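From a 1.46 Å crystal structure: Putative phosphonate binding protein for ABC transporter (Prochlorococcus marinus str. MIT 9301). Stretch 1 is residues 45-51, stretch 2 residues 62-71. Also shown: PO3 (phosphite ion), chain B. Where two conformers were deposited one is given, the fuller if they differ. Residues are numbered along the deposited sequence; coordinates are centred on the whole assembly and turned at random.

Stretch 1, residues 45-51: NYIAAVT
Stretch 2 62-71: WFGGLSGVQA

A helix can pack against a strand end and the helix that follows it largely around one branched side chain, and the contact between residues 45-51 and 62-71 is of this kind: small, largely apolar, without a hydrogen bond across it, and centred on Val50. Helix 46-51 and helix 65-71 run in broadly the same direction, their axes crossing at -33° and approaching to 9.3 Å, and only 254 Å² is buried, both sides summed.

Both helices have regular backbones, with phi near -65° and psi near -40°. Asn45 (phi/psi -160/176, chi1 p) caps the first, its OD1 accepting from Ala48 N at 2.8 Å. Strand 62-63 leads through Gly64 (-80/176), the N-cap residue of the second, where Gly64 N gives a weak hydrogen bond to Ser67 OG at 3.1 Å; Ser67 is in the p rotamer.

In register, Val50 CA lies 5.0 Å from Ala71 CA, and Ala49 CA is 8.0 Å from Phe63 CA. Val50, chi1 t, places CG1 3.8 Å from Ala71 CA, while its CG2 lies 3.6 Å from Ser67 O, 4.0 Å from Gln70 OE1 and 3.9 Å from Phe63 CE1. Phe63 (chi1 m, chi2 -63°) leaves its backbone sideways, but its ring end comes nearer: CE1 is 4.1 Å from Ala49 CB, and Ala49 O meets the ring edge, 3.7 Å from CZ.

Toward the helix starts, the packing gives way to a ligand site, as befits a putative phosphonate binding protein. Tyr46 (chi1 m, chi2 -135°) passes Ser67, with CD1 4.3 Å from OG, and its OH donates to phosphite O3 at 2.6 Å. Gly64 CA lies 3.4 Å from phosphite O2; an ideal CB here would stand 2.0 Å from that oxygen, so the bare backbone leaves the ion its room.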

# COMPACT_ATOMS: atom_id res chain seq x y z
N ASN A 45 6.47 -9.73 4.86
CA ASN A 45 5.40 -9.71 3.84
C ASN A 45 4.13 -9.06 4.40
O ASN A 45 4.10 -8.66 5.58
CB ASN A 45 5.17 -11.10 3.25
CG ASN A 45 4.75 -12.14 4.28
OD1 ASN A 45 4.06 -11.83 5.26
ND2 ASN A 45 5.18 -13.37 4.07
N TYR A 46 3.10 -8.91 3.56
CA TYR A 46 1.88 -8.24 4.00
C TYR A 46 1.18 -9.02 5.11
O TYR A 46 0.64 -8.43 6.02
CB TYR A 46 0.91 -8.06 2.86
CG TYR A 46 1.15 -6.90 1.87
CD1 TYR A 46 0.09 -6.08 1.46
CD2 TYR A 46 2.39 -6.66 1.30
CE1 TYR A 46 0.28 -5.09 0.54
CE2 TYR A 46 2.56 -5.70 0.32
CZ TYR A 46 1.51 -4.89 -0.05
OH TYR A 46 1.66 -3.90 -1.00
N ILE A 47 1.21 -10.36 5.03
CA ILE A 47 0.56 -11.16 6.06
C ILE A 47 1.21 -10.90 7.40
O ILE A 47 0.54 -10.80 8.42
CB ILE A 47 0.56 -12.65 5.70
CG1 ILE A 47 -0.45 -12.89 4.61
CG2 ILE A 47 0.23 -13.52 6.91
CD1 ILE A 47 -0.33 -14.27 3.96
N ALA A 48 2.53 -10.79 7.39
CA ALA A 48 3.29 -10.55 8.63
C ALA A 48 2.94 -9.20 9.27
O ALA A 48 3.04 -9.03 10.49
CB ALA A 48 4.79 -10.66 8.40
N ALA A 49 2.59 -8.22 8.45
CA ALA A 49 2.14 -6.93 8.98
C ALA A 49 0.82 -7.06 9.74
O ALA A 49 0.66 -6.57 10.85
CB ALA A 49 2.06 -5.91 7.86
N VAL A 50 -0.11 -7.81 9.13
CA VAL A 50 -1.41 -8.07 9.74
C VAL A 50 -1.23 -8.90 11.03
O VAL A 50 -1.76 -8.57 12.10
CB VAL A 50 -2.38 -8.74 8.77
CG1 VAL A 50 -3.67 -9.08 9.53
CG2 VAL A 50 -2.67 -7.81 7.59
N THR A 51 -0.46 -9.96 10.92
CA THR A 51 -0.32 -10.85 12.08
C THR A 51 0.52 -10.18 13.22
O THR A 51 0.24 -10.34 14.37
CB THR A 51 0.34 -12.18 11.62
OG1 THR A 51 -0.51 -12.79 10.65
CG2 THR A 51 0.61 -13.13 12.80
N TRP A 62 1.27 1.39 8.99
CA TRP A 62 0.90 1.89 7.67
C TRP A 62 0.42 0.72 6.82
O TRP A 62 1.23 -0.11 6.37
CB TRP A 62 2.06 2.60 7.05
CG TRP A 62 1.85 3.25 5.73
CD1 TRP A 62 2.44 2.89 4.55
CD2 TRP A 62 1.02 4.37 5.43
NE1 TRP A 62 2.05 3.73 3.53
CE2 TRP A 62 1.17 4.65 4.04
CE3 TRP A 62 0.15 5.16 6.18
CZ2 TRP A 62 0.49 5.68 3.40
CZ3 TRP A 62 -0.54 6.20 5.53
CH2 TRP A 62 -0.34 6.45 4.15
N PHE A 63 -0.90 0.60 6.74
CA PHE A 63 -1.57 -0.47 6.01
C PHE A 63 -2.08 0.02 4.64
O PHE A 63 -2.32 1.22 4.42
CB PHE A 63 -2.77 -1.00 6.80
CG PHE A 63 -2.44 -2.01 7.87
CD1 PHE A 63 -1.87 -3.24 7.51
CD2 PHE A 63 -2.65 -1.75 9.21
CE1 PHE A 63 -1.56 -4.20 8.49
CE2 PHE A 63 -2.37 -2.70 10.17
CZ PHE A 63 -1.79 -3.93 9.81
N GLY A 64 -2.28 -0.92 3.72
CA GLY A 64 -3.07 -0.73 2.56
C GLY A 64 -4.55 -0.87 2.91
O GLY A 64 -4.89 -1.24 4.04
N GLY A 65 -5.43 -0.63 1.94
CA GLY A 65 -6.87 -0.75 2.19
C GLY A 65 -7.29 -2.15 2.65
O GLY A 65 -7.88 -2.32 3.72
N LEU A 66 -6.90 -3.15 1.84
CA LEU A 66 -7.25 -4.53 2.14
C LEU A 66 -6.60 -5.02 3.41
O LEU A 66 -7.23 -5.62 4.27
CB LEU A 66 -6.93 -5.49 0.97
CG LEU A 66 -7.24 -6.97 1.19
CD1 LEU A 66 -8.74 -7.18 1.47
CD2 LEU A 66 -6.83 -7.75 -0.04
N SER A 67 -5.30 -4.81 3.52
CA SER A 67 -4.59 -5.35 4.70
C SER A 67 -5.04 -4.62 5.99
O SER A 67 -5.08 -5.23 7.08
CB SER A 67 -3.06 -5.22 4.49
OG SER A 67 -2.64 -3.93 4.06
N GLY A 68 -5.39 -3.34 5.88
CA GLY A 68 -5.92 -2.64 7.05
C GLY A 68 -7.29 -3.15 7.49
O GLY A 68 -7.57 -3.30 8.68
N VAL A 69 -8.15 -3.45 6.51
CA VAL A 69 -9.45 -4.12 6.78
C VAL A 69 -9.22 -5.47 7.46
O VAL A 69 -9.80 -5.77 8.49
CB VAL A 69 -10.27 -4.26 5.51
CG1 VAL A 69 -11.43 -5.24 5.71
CG2 VAL A 69 -10.78 -2.89 5.06
N GLN A 70 -8.30 -6.26 6.92
CA GLN A 70 -7.98 -7.56 7.49
C GLN A 70 -7.50 -7.42 8.94
O GLN A 70 -7.94 -8.15 9.84
CB GLN A 70 -6.89 -8.29 6.67
CG GLN A 70 -7.32 -8.71 5.25
CD GLN A 70 -6.16 -9.15 4.37
OE1 GLN A 70 -5.03 -8.70 4.55
NE2 GLN A 70 -6.43 -10.02 3.43
N ALA A 71 -6.56 -6.50 9.14
CA ALA A 71 -6.02 -6.28 10.47
C ALA A 71 -7.08 -5.88 11.50
O ALA A 71 -7.06 -6.35 12.63
CB ALA A 71 -4.90 -5.25 10.45
P PO3 B . -1.57 -1.59 -1.17
O1 PO3 B . -2.23 -0.78 -2.33
O2 PO3 B . -2.58 -2.49 -0.34
O3 PO3 B . -0.35 -2.41 -1.68